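Local coordinates for protein thiosulfate reductase (Thermus thermophilus, PDB 2VPZ) that probably reduces polysulfide or thiosulfate, as a molybdopterin oxidoreductase carrying molybdenum, two guanine dinucleotide cofactors and an iron-sulfur cluster, at residues D272-E277 with N351-N356; S368-K373 with L548-L553; E613-F618 with V736-L741; M706-G711 with T753-R758. All coordinates share one frame; numbering follows the deposited sequence.

The four contacts lie near the periphery, their centres 27 to 31 Å from the centre of the chain and away from the annotated sites. Interaction 1 joins two helix ends, and interaction 2, its centre about 39 Å from that of interaction 1, sets a long loop against helix 540-551. Along the chain these two come in series, ahead of interactions 3 and 4. The last pair alternates: 613-618, 706-711, 736-741, 753-758, with nearest atoms about 16 Å apart. Strand 738-744 and helix 752-756 follow one another, so the C-terminal part meets first the turn before strand 619-624, then loop 706-711. Interactions 2 and 3 lie on opposite sides of the chain's centre, as do 1 and 4.

Interaction 1. Residues D272-E277 with N351-N356; sequences DLYDKE and NVLLGN
Asp275 and Leu353 make the direct hydrogen bond of this contact, Asp275 N to Leu353 O at 2.9 Å, nearly straight (N-H...O 173°). Leu353 O lies in the last turn of helix 341-354, where carbonyls run short of helical donors, and a loop N-H serves instead. A water adds a second polar link, donating to Asp275 OD2 and to Leu354 O, each at 2.8 Å. With its CG anti to the backbone N (chi1 -178°), the carboxylate is set clear of the N-H bonded to Leu353 O. It has further partners: OD1 accepts from the backbone N of Tyr278, the capping role for which aspartate is well suited, while OD2 forms a long, weak ion pair with Arg359.

The apolar contact is between Tyr274 and Leu353, whose side chains cross obliquely, ring CD1 meeting Leu353 CD2 at 4.1 Å. Tyr274 CB rests against the hydrogen-bonded Leu353 O at 3.3 Å, and the ring leads away to meet that of Phe286.

Backbone shape selects Gly355: its phi is positive (73°), and a CB there would run into Asp275 OD2. The contact brings together two helix ends: a Schellman motif after helix 341-354 and an aspartate N-cap before helix 276-282.

Interaction 2. Residues S368-K373 with L548-L553; sequences SPYLEK and LQSLGL
The extended backbone at Leu371 and Glu372 runs past the last turn of helix 540-551, with the CA atoms of Leu371 and Leu551 6.7 Å apart, and no hydrogen bond joins the two segments. Leu551 carries the contact through its forked end. Its CG stands anti to the carbonyl carbon (chi1 -70°), and its methyls CD1 and CD2 straddle Tyr370 O, each 3.2 Å from it, closer than is comfortable, so the packing is strained. CD1 also meets Leu371 CD2 at 3.3 Å, the side chains crossing at about a right angle, while CD2 meets Tyr370 CD2 at 3.3 Å. An alanine at Leu551 would probably open a gap beside Leu371 and leave the Tyr370 ring freer to turn.

Ser550 fits because it is small. Its OG lies 3.6 Å from Glu372 CB and 3.8 Å from Tyr370 CE2, but is buried here with no hydrogen-bonding partner in the model.

The loop is anchored by Gln566, which donates to Tyr370 O, and by Arg547 of helix 540-551, which donates to Glu372 O. Ile502 of strand 501-503 touches both Leu371 and Leu551, so strand, loop and helix meet at the two leucines.

Interaction 3. Residues E613-F618 with V736-L741; sequences EPPEGF and VNFVRL
Phe738 and Pro614 form the tight part of this contact. Pro614 CA sits over one face of the buried ring, 3.7 Å from its centroid and 18° off the normal, a CH-pi contact, while Val736 O lies above the opposite face. Pro614 CB touches Phe738 CD2 at 3.6 Å, and Pro615 CD comes to 3.7 Å from Phe738 CD1. Proline suits this place: it has no N-H to satisfy, and its CA and ring CH groups give the aromatic a rigid apolar surface. Next along, Phe618 CA makes a CA-H...O contact with Val739 O at 3.5 Å.

The other end is more open to solvent. Arg740 CG stands between its backbone N and carbonyl carbon (chi1 70°), and CD farther out lies over one face of the Phe618 ring, 3.9 Å from its centroid; the guanidinium plane is turned 73° from that ring. Its charge has a long, weak ion pair with Glu742. A water bridges Gly617 O (3.0 Å) and Leu741 N in place of a direct bond. Gly617 takes the positive-phi position of the type II turn Pro615 to Phe618.

The turn leads into strand 619-624, which pairs antiparallel with strand 738-744 through Val739 and Tyr619; strand 666-671 flanks the latter on its other side.

Interaction 4. Residues M706-G711 with T753-R758; sequences MRLAHG and TGLAKR
Leu755, from the short helix 752-756 near the C-terminus, packs into the loop at Arg707 and Leu708, which lies in the molybdopterin dinucleotide binding family region. Its CG is anti to the carbonyl carbon (chi1 -68°), and the methyls beyond it do separate work. CD2 sits over the centre of the Arg707 guanidinium, 3.8 Å from Arg707 CZ, the two side chains crossing at about a right angle. CD1 reaches Arg707 O at 3.4 Å. Lower on the side chain, Leu755 CB meets Leu708 CD2 at 3.7 Å as the two leucines slide past each other in opposite directions. An alanine at Leu755 would probably leave the Arg707 guanidinium without its apolar cover and free to turn.

Arg758 approaches the same pair. Its NH1 lies 3.4 Å from Leu708 CD2, and one face of its guanidinium is covered by Arg707 CB. The two guanidinium planes stand 80° apart, with Arg707 NH1 4.4 Å from Arg758 NE. Such like charges would be expected to repel, and Asp93, in a salt bridge with Arg758 NH2, is likely to offset this.

Trp638 touches both Leu708 and Ala756, and another protein's chain packs on Thr753, Ala756 and Lys757. The arrangement is that of a C-terminal helix docked by a leucine on a loop of what is probably the molybdopterin dinucleotide binding domain, with two arginines packed around the leucine.

Interaction 1. Residues D272-E277 with N351-N356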
# COMPACT_ATOMS: atom_id res chain seq x y z
N ASP A 272 40.20 -10.85 -15.87
CA ASP A 272 40.15 -10.64 -17.31
C ASP A 272 38.79 -10.12 -17.81
O ASP A 272 38.25 -10.65 -18.79
CB ASP A 272 40.51 -11.98 -17.96
CG ASP A 272 40.82 -11.88 -19.45
OD1 ASP A 272 41.62 -11.00 -19.82
OD2 ASP A 272 40.26 -12.70 -20.21
N LEU A 273 38.26 -9.08 -17.16
CA LEU A 273 36.96 -8.50 -17.52
C LEU A 273 37.05 -7.17 -18.27
O LEU A 273 36.05 -6.69 -18.81
CB LEU A 273 36.10 -8.30 -16.24
CG LEU A 273 35.87 -9.56 -15.37
CD1 LEU A 273 35.26 -9.20 -13.99
CD2 LEU A 273 34.98 -10.56 -16.12
N TYR A 274 38.25 -6.61 -18.36
CA TYR A 274 38.42 -5.31 -19.01
C TYR A 274 38.28 -5.25 -20.52
O TYR A 274 38.32 -6.28 -21.20
CB TYR A 274 39.74 -4.64 -18.55
CG TYR A 274 41.02 -5.26 -19.09
CD1 TYR A 274 41.85 -4.55 -19.97
CD2 TYR A 274 41.42 -6.55 -18.71
CE1 TYR A 274 43.04 -5.10 -20.47
CE2 TYR A 274 42.61 -7.12 -19.20
CZ TYR A 274 43.42 -6.39 -20.08
OH TYR A 274 44.60 -6.94 -20.55
N ASP A 275 38.09 -4.04 -21.04
CA ASP A 275 37.96 -3.81 -22.48
C ASP A 275 39.34 -3.84 -23.14
O ASP A 275 40.08 -2.84 -23.16
CB ASP A 275 37.27 -2.48 -22.77
CG ASP A 275 37.06 -2.24 -24.26
OD1 ASP A 275 37.98 -2.55 -25.04
OD2 ASP A 275 35.98 -1.73 -24.63
N LYS A 276 39.67 -5.00 -23.71
CA LYS A 276 40.94 -5.26 -24.34
C LYS A 276 41.33 -4.33 -25.50
O LYS A 276 42.43 -3.74 -25.52
CB LYS A 276 41.03 -6.75 -24.74
CG LYS A 276 40.57 -7.72 -23.63
CD LYS A 276 41.16 -9.13 -23.73
CE LYS A 276 42.48 -9.28 -22.95
NZ LYS A 276 42.78 -10.72 -22.62
N GLU A 277 40.43 -4.17 -26.46
CA GLU A 277 40.67 -3.28 -27.60
C GLU A 277 40.97 -1.85 -27.17
O GLU A 277 41.94 -1.23 -27.62
CB GLU A 277 39.47 -3.19 -28.49
CG GLU A 277 38.95 -4.42 -29.12
CD GLU A 277 38.01 -4.06 -30.24
OE1 GLU A 277 38.33 -3.06 -30.94
OE2 GLU A 277 36.97 -4.74 -30.41
N ASN A 351 37.54 3.70 -15.09
CA ASN A 351 36.71 4.17 -16.21
C ASN A 351 37.37 3.81 -17.56
O ASN A 351 36.68 3.39 -18.51
CB ASN A 351 36.42 5.68 -16.11
CG ASN A 351 35.37 6.01 -15.05
OD1 ASN A 351 34.23 5.58 -15.16
ND2 ASN A 351 35.77 6.75 -14.02
N VAL A 352 38.69 3.96 -17.63
CA VAL A 352 39.47 3.62 -18.82
C VAL A 352 39.36 2.10 -19.11
O VAL A 352 39.04 1.70 -20.24
CB VAL A 352 40.97 4.07 -18.64
CG1 VAL A 352 41.89 3.30 -19.58
CG2 VAL A 352 41.09 5.56 -18.93
N LEU A 353 39.59 1.26 -18.09
CA LEU A 353 39.51 -0.22 -18.15
C LEU A 353 38.11 -0.73 -18.59
O LEU A 353 37.96 -1.87 -19.05
CB LEU A 353 39.88 -0.86 -16.79
CG LEU A 353 41.32 -0.90 -16.24
CD1 LEU A 353 41.36 -1.77 -14.98
CD2 LEU A 353 42.31 -1.47 -17.27
N LEU A 354 37.09 0.11 -18.42
CA LEU A 354 35.73 -0.22 -18.80
C LEU A 354 35.44 0.23 -20.27
O LEU A 354 34.45 -0.19 -20.86
CB LEU A 354 34.70 0.40 -17.80
CG LEU A 354 34.55 -0.20 -16.39
CD1 LEU A 354 33.75 0.77 -15.49
CD2 LEU A 354 33.86 -1.60 -16.43
N GLY A 355 36.34 1.06 -20.82
CA GLY A 355 36.24 1.59 -22.18
C GLY A 355 35.18 2.67 -22.37
O GLY A 355 34.67 2.86 -23.49
N ASN A 356 34.86 3.42 -21.32
CA ASN A 356 33.80 4.43 -21.41
C ASN A 356 34.10 5.87 -21.82
O ASN A 356 33.18 6.62 -22.13
CB ASN A 356 32.96 4.45 -20.11
CG ASN A 356 33.77 4.83 -18.84
OD1 ASN A 356 34.74 5.59 -18.89
ND2 ASN A 356 33.33 4.32 -17.68
O HOH W 1 33.70 -1.77 -23.08

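Interaction 2. Residues S368-K373 with L548-L553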
# COMPACT_ATOMS: atom_id res chain seq x y z
N SER A 368 34.96 23.64 -26.03
CA SER A 368 34.69 25.02 -25.66
C SER A 368 34.10 25.84 -26.83
O SER A 368 34.50 25.65 -27.98
CB SER A 368 35.98 25.64 -25.12
OG SER A 368 35.72 26.61 -24.14
N PRO A 369 33.13 26.76 -26.57
CA PRO A 369 32.61 27.51 -27.72
C PRO A 369 33.56 28.56 -28.35
O PRO A 369 34.54 28.97 -27.73
CB PRO A 369 31.31 28.14 -27.21
CG PRO A 369 31.50 28.26 -25.72
CD PRO A 369 32.43 27.12 -25.32
N TYR A 370 33.26 29.00 -29.58
CA TYR A 370 34.05 30.05 -30.23
C TYR A 370 33.39 31.45 -30.06
O TYR A 370 32.29 31.70 -30.56
CB TYR A 370 34.31 29.77 -31.73
CG TYR A 370 34.99 30.95 -32.45
CD1 TYR A 370 36.32 31.30 -32.16
CD2 TYR A 370 34.28 31.77 -33.33
CE1 TYR A 370 36.92 32.45 -32.72
CE2 TYR A 370 34.86 32.92 -33.90
CZ TYR A 370 36.19 33.26 -33.59
OH TYR A 370 36.77 34.38 -34.15
N LEU A 371 34.04 32.33 -29.31
CA LEU A 371 33.62 33.73 -29.10
C LEU A 371 34.98 34.36 -28.95
O LEU A 371 35.75 34.04 -28.03
CB LEU A 371 32.80 33.99 -27.83
CG LEU A 371 31.70 35.09 -27.86
CD1 LEU A 371 31.80 35.92 -26.59
CD2 LEU A 371 31.77 36.02 -29.07
N GLU A 372 35.28 35.25 -29.86
CA GLU A 372 36.57 35.85 -29.91
C GLU A 372 36.82 36.93 -28.85
O GLU A 372 35.95 37.76 -28.59
CB GLU A 372 36.74 36.28 -31.36
CG GLU A 372 37.44 37.52 -31.64
CD GLU A 372 38.19 37.36 -32.93
OE1 GLU A 372 37.75 37.92 -33.97
OE2 GLU A 372 39.21 36.63 -32.88
N LYS A 373 37.99 36.89 -28.20
CA LYS A 373 38.32 37.86 -27.16
C LYS A 373 38.31 39.31 -27.66
O LYS A 373 38.39 39.54 -28.87
CB LYS A 373 39.67 37.52 -26.48
CG LYS A 373 39.59 36.36 -25.47
CD LYS A 373 40.96 35.88 -24.99
CE LYS A 373 41.63 36.88 -24.03
NZ LYS A 373 41.06 36.91 -22.62
N LEU A 548 30.25 40.14 -30.41
CA LEU A 548 29.06 39.73 -31.15
C LEU A 548 29.25 40.01 -32.68
O LEU A 548 28.70 39.29 -33.53
CB LEU A 548 27.79 40.35 -30.48
CG LEU A 548 27.58 39.71 -29.06
CD1 LEU A 548 26.21 40.09 -28.45
CD2 LEU A 548 27.71 38.17 -29.16
N GLN A 549 30.10 40.99 -33.01
CA GLN A 549 30.48 41.30 -34.42
C GLN A 549 31.12 40.02 -34.98
O GLN A 549 30.71 39.49 -36.03
CB GLN A 549 31.54 42.41 -34.44
CG GLN A 549 31.04 43.76 -34.92
CD GLN A 549 31.79 44.94 -34.31
OE1 GLN A 549 33.00 44.85 -34.04
NE2 GLN A 549 31.09 46.06 -34.10
N SER A 550 32.14 39.56 -34.27
CA SER A 550 32.88 38.34 -34.60
C SER A 550 31.96 37.18 -34.95
O SER A 550 32.15 36.50 -35.95
CB SER A 550 33.74 37.85 -33.42
OG SER A 550 33.60 36.44 -33.21
N LEU A 551 30.96 36.93 -34.14
CA LEU A 551 30.15 35.77 -34.44
C LEU A 551 29.07 35.93 -35.50
O LEU A 551 28.55 34.95 -36.03
CB LEU A 551 29.58 35.13 -33.16
CG LEU A 551 30.68 34.46 -32.32
CD1 LEU A 551 30.08 33.91 -31.01
CD2 LEU A 551 31.38 33.34 -33.13
N GLY A 552 28.73 37.17 -35.83
CA GLY A 552 27.68 37.37 -36.80
C GLY A 552 26.41 37.97 -36.23
O GLY A 552 25.33 37.82 -36.81
N LEU A 553 26.50 38.62 -35.07
CA LEU A 553 25.38 39.29 -34.39
C LEU A 553 25.79 40.56 -33.61
O LEU A 553 26.98 40.90 -33.53
CB LEU A 553 24.61 38.34 -33.44
CG LEU A 553 25.10 36.89 -33.29
CD1 LEU A 553 25.22 36.52 -31.80
CD2 LEU A 553 24.17 35.90 -34.02

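Interaction 3. Residues E613-F618 with V736-L741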
# COMPACT_ATOMS: atom_id res chain seq x y z
N GLU A 613 43.33 7.90 12.86
CA GLU A 613 42.00 7.67 13.44
C GLU A 613 41.55 8.62 14.57
O GLU A 613 42.38 9.24 15.24
CB GLU A 613 41.91 6.20 13.87
CG GLU A 613 42.25 5.24 12.73
CD GLU A 613 41.35 4.00 12.67
OE1 GLU A 613 40.35 3.95 13.42
OE2 GLU A 613 41.66 3.10 11.88
N PRO A 614 40.22 8.76 14.77
CA PRO A 614 39.75 9.67 15.83
C PRO A 614 40.13 9.19 17.24
O PRO A 614 40.15 7.97 17.49
CB PRO A 614 38.21 9.67 15.71
CG PRO A 614 37.87 8.80 14.51
CD PRO A 614 39.11 7.96 14.22
N PRO A 615 40.52 10.12 18.15
CA PRO A 615 40.86 9.60 19.48
C PRO A 615 39.52 9.17 20.14
O PRO A 615 38.43 9.68 19.78
CB PRO A 615 41.46 10.80 20.24
CG PRO A 615 41.69 11.90 19.22
CD PRO A 615 40.89 11.54 17.98
N GLU A 616 39.58 8.24 21.09
CA GLU A 616 38.40 7.77 21.81
C GLU A 616 37.75 8.99 22.56
O GLU A 616 38.46 9.84 23.14
CB GLU A 616 38.79 6.54 22.72
CG GLU A 616 38.66 6.62 24.25
CD GLU A 616 38.95 5.28 24.96
OE1 GLU A 616 38.22 4.93 25.91
OE2 GLU A 616 39.92 4.59 24.54
N GLY A 617 36.42 9.10 22.45
CA GLY A 617 35.60 10.19 22.96
C GLY A 617 35.29 11.21 21.84
O GLY A 617 34.49 12.14 22.01
N PHE A 618 35.93 11.02 20.68
CA PHE A 618 35.80 11.91 19.51
C PHE A 618 35.18 11.25 18.25
O PHE A 618 35.05 10.04 18.19
CB PHE A 618 37.18 12.46 19.11
CG PHE A 618 37.73 13.53 20.04
CD1 PHE A 618 38.34 13.20 21.24
CD2 PHE A 618 37.63 14.88 19.69
CE1 PHE A 618 38.85 14.18 22.09
CE2 PHE A 618 38.13 15.89 20.51
CZ PHE A 618 38.75 15.54 21.72
N VAL A 736 40.11 15.61 8.23
CA VAL A 736 41.22 15.20 9.06
C VAL A 736 41.00 15.76 10.51
O VAL A 736 41.79 15.51 11.43
CB VAL A 736 42.47 15.73 8.22
CG1 VAL A 736 43.30 16.69 9.00
CG2 VAL A 736 43.22 14.58 7.54
N ASN A 737 39.89 16.48 10.70
CA ASN A 737 39.53 17.05 12.00
C ASN A 737 38.57 16.13 12.77
O ASN A 737 37.73 15.46 12.17
CB ASN A 737 38.92 18.46 11.84
CG ASN A 737 39.95 19.50 11.35
OD1 ASN A 737 40.70 20.07 12.14
ND2 ASN A 737 39.99 19.72 10.03
N PHE A 738 38.74 16.10 14.08
CA PHE A 738 37.96 15.28 14.99
C PHE A 738 37.24 16.23 15.96
O PHE A 738 37.78 17.27 16.36
CB PHE A 738 38.88 14.28 15.73
CG PHE A 738 39.79 13.48 14.79
CD1 PHE A 738 41.18 13.59 14.87
CD2 PHE A 738 39.25 12.61 13.83
CE1 PHE A 738 42.03 12.87 13.99
CE2 PHE A 738 40.08 11.87 12.94
CZ PHE A 738 41.48 12.00 13.02
N VAL A 739 36.03 15.85 16.33
CA VAL A 739 35.19 16.66 17.19
C VAL A 739 34.46 15.80 18.25
O VAL A 739 34.20 14.61 18.00
CB VAL A 739 34.16 17.38 16.26
CG1 VAL A 739 32.90 16.53 16.10
CG2 VAL A 739 33.88 18.78 16.76
N ARG A 740 34.20 16.36 19.44
CA ARG A 740 33.45 15.65 20.49
C ARG A 740 32.25 16.53 20.92
O ARG A 740 32.28 17.76 20.75
CB ARG A 740 34.33 15.30 21.68
CG ARG A 740 34.70 16.49 22.43
CD ARG A 740 35.80 16.23 23.40
NE ARG A 740 35.50 17.08 24.52
CZ ARG A 740 36.16 18.18 24.80
NH1 ARG A 740 37.16 18.53 24.03
NH2 ARG A 740 35.78 18.95 25.82
N LEU A 741 31.20 15.92 21.46
CA LEU A 741 29.98 16.63 21.84
C LEU A 741 29.78 16.83 23.35
O LEU A 741 29.90 15.89 24.13
CB LEU A 741 28.73 15.97 21.21
CG LEU A 741 28.60 14.94 20.08
CD1 LEU A 741 27.13 15.06 19.63
CD2 LEU A 741 29.54 15.10 18.85
O HOH W 2 31.67 12.97 22.38

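Interaction 4. Residues M706-G711 with T753-R758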
# COMPACT_ATOMS: atom_id res chain seq x y z
N MET A 706 24.14 41.07 9.65
CA MET A 706 23.29 40.16 8.82
C MET A 706 22.37 39.64 9.99
O MET A 706 22.64 38.64 10.65
CB MET A 706 24.07 39.00 8.15
CG MET A 706 24.96 39.37 6.92
SD MET A 706 26.01 37.98 6.33
CE MET A 706 24.84 36.98 5.39
N ARG A 707 21.27 40.37 10.24
CA ARG A 707 20.37 40.08 11.34
C ARG A 707 19.68 38.69 11.44
O ARG A 707 19.46 38.21 12.56
CB ARG A 707 19.39 41.29 11.54
CG ARG A 707 20.14 42.64 11.87
CD ARG A 707 19.26 43.70 12.58
NE ARG A 707 18.75 43.26 13.89
CZ ARG A 707 17.56 43.57 14.41
NH1 ARG A 707 16.71 44.33 13.74
NH2 ARG A 707 17.20 43.08 15.60
N LEU A 708 19.35 38.01 10.35
CA LEU A 708 18.80 36.64 10.49
C LEU A 708 19.77 35.47 10.30
O LEU A 708 19.32 34.33 10.33
CB LEU A 708 17.51 36.36 9.65
CG LEU A 708 17.15 37.16 8.43
CD1 LEU A 708 15.93 36.54 7.69
CD2 LEU A 708 16.85 38.62 8.85
N ALA A 709 21.06 35.69 10.08
CA ALA A 709 22.03 34.59 9.96
C ALA A 709 22.90 34.52 11.22
O ALA A 709 23.48 33.46 11.56
CB ALA A 709 22.93 34.73 8.68
N HIS A 710 22.95 35.65 11.91
CA HIS A 710 23.70 35.84 13.18
C HIS A 710 23.25 34.99 14.37
O HIS A 710 22.12 35.11 14.85
CB HIS A 710 23.75 37.30 13.71
CG HIS A 710 24.59 37.50 14.92
ND1 HIS A 710 25.95 37.39 14.88
CD2 HIS A 710 24.28 37.71 16.20
CE1 HIS A 710 26.45 37.51 16.09
NE2 HIS A 710 25.45 37.71 16.92
N GLY A 711 24.18 34.13 14.83
CA GLY A 711 24.01 33.22 15.97
C GLY A 711 23.36 31.85 15.79
O GLY A 711 23.04 31.16 16.78
N THR A 753 10.50 35.17 11.80
CA THR A 753 9.35 35.75 11.09
C THR A 753 9.32 37.28 11.34
O THR A 753 9.10 38.07 10.41
CB THR A 753 7.98 35.08 11.53
OG1 THR A 753 7.98 33.70 11.16
CG2 THR A 753 6.77 35.76 10.86
N GLY A 754 9.57 37.69 12.59
CA GLY A 754 9.63 39.10 12.94
C GLY A 754 10.64 39.81 12.05
O GLY A 754 10.31 40.79 11.37
N LEU A 755 11.89 39.34 12.03
CA LEU A 755 12.95 39.87 11.16
C LEU A 755 12.57 39.78 9.65
O LEU A 755 12.66 40.77 8.92
CB LEU A 755 14.28 39.15 11.41
CG LEU A 755 14.94 39.39 12.77
CD1 LEU A 755 16.05 38.35 13.05
CD2 LEU A 755 15.50 40.82 12.80
N ALA A 756 12.15 38.60 9.18
CA ALA A 756 11.74 38.44 7.78
C ALA A 756 10.66 39.44 7.35
O ALA A 756 10.54 39.77 6.18
CB ALA A 756 11.24 36.99 7.49
N LYS A 757 9.87 39.93 8.30
CA LYS A 757 8.81 40.89 7.97
C LYS A 757 9.21 42.36 7.81
O LYS A 757 8.36 43.16 7.44
CB LYS A 757 7.64 40.84 8.95
CG LYS A 757 6.69 39.68 8.80
CD LYS A 757 5.75 39.64 9.99
CE LYS A 757 5.02 38.32 10.09
NZ LYS A 757 3.68 38.32 9.42
N ARG A 758 10.47 42.72 8.12
CA ARG A 758 10.94 44.09 7.95
C ARG A 758 10.72 44.44 6.48
O ARG A 758 11.20 43.70 5.62
CB ARG A 758 12.44 44.23 8.26
CG ARG A 758 12.83 44.13 9.71
CD ARG A 758 13.97 43.13 9.81
NE ARG A 758 15.28 43.72 9.60
CZ ARG A 758 16.32 43.16 9.00
NH1 ARG A 758 16.27 41.94 8.48
NH2 ARG A 758 17.46 43.84 8.95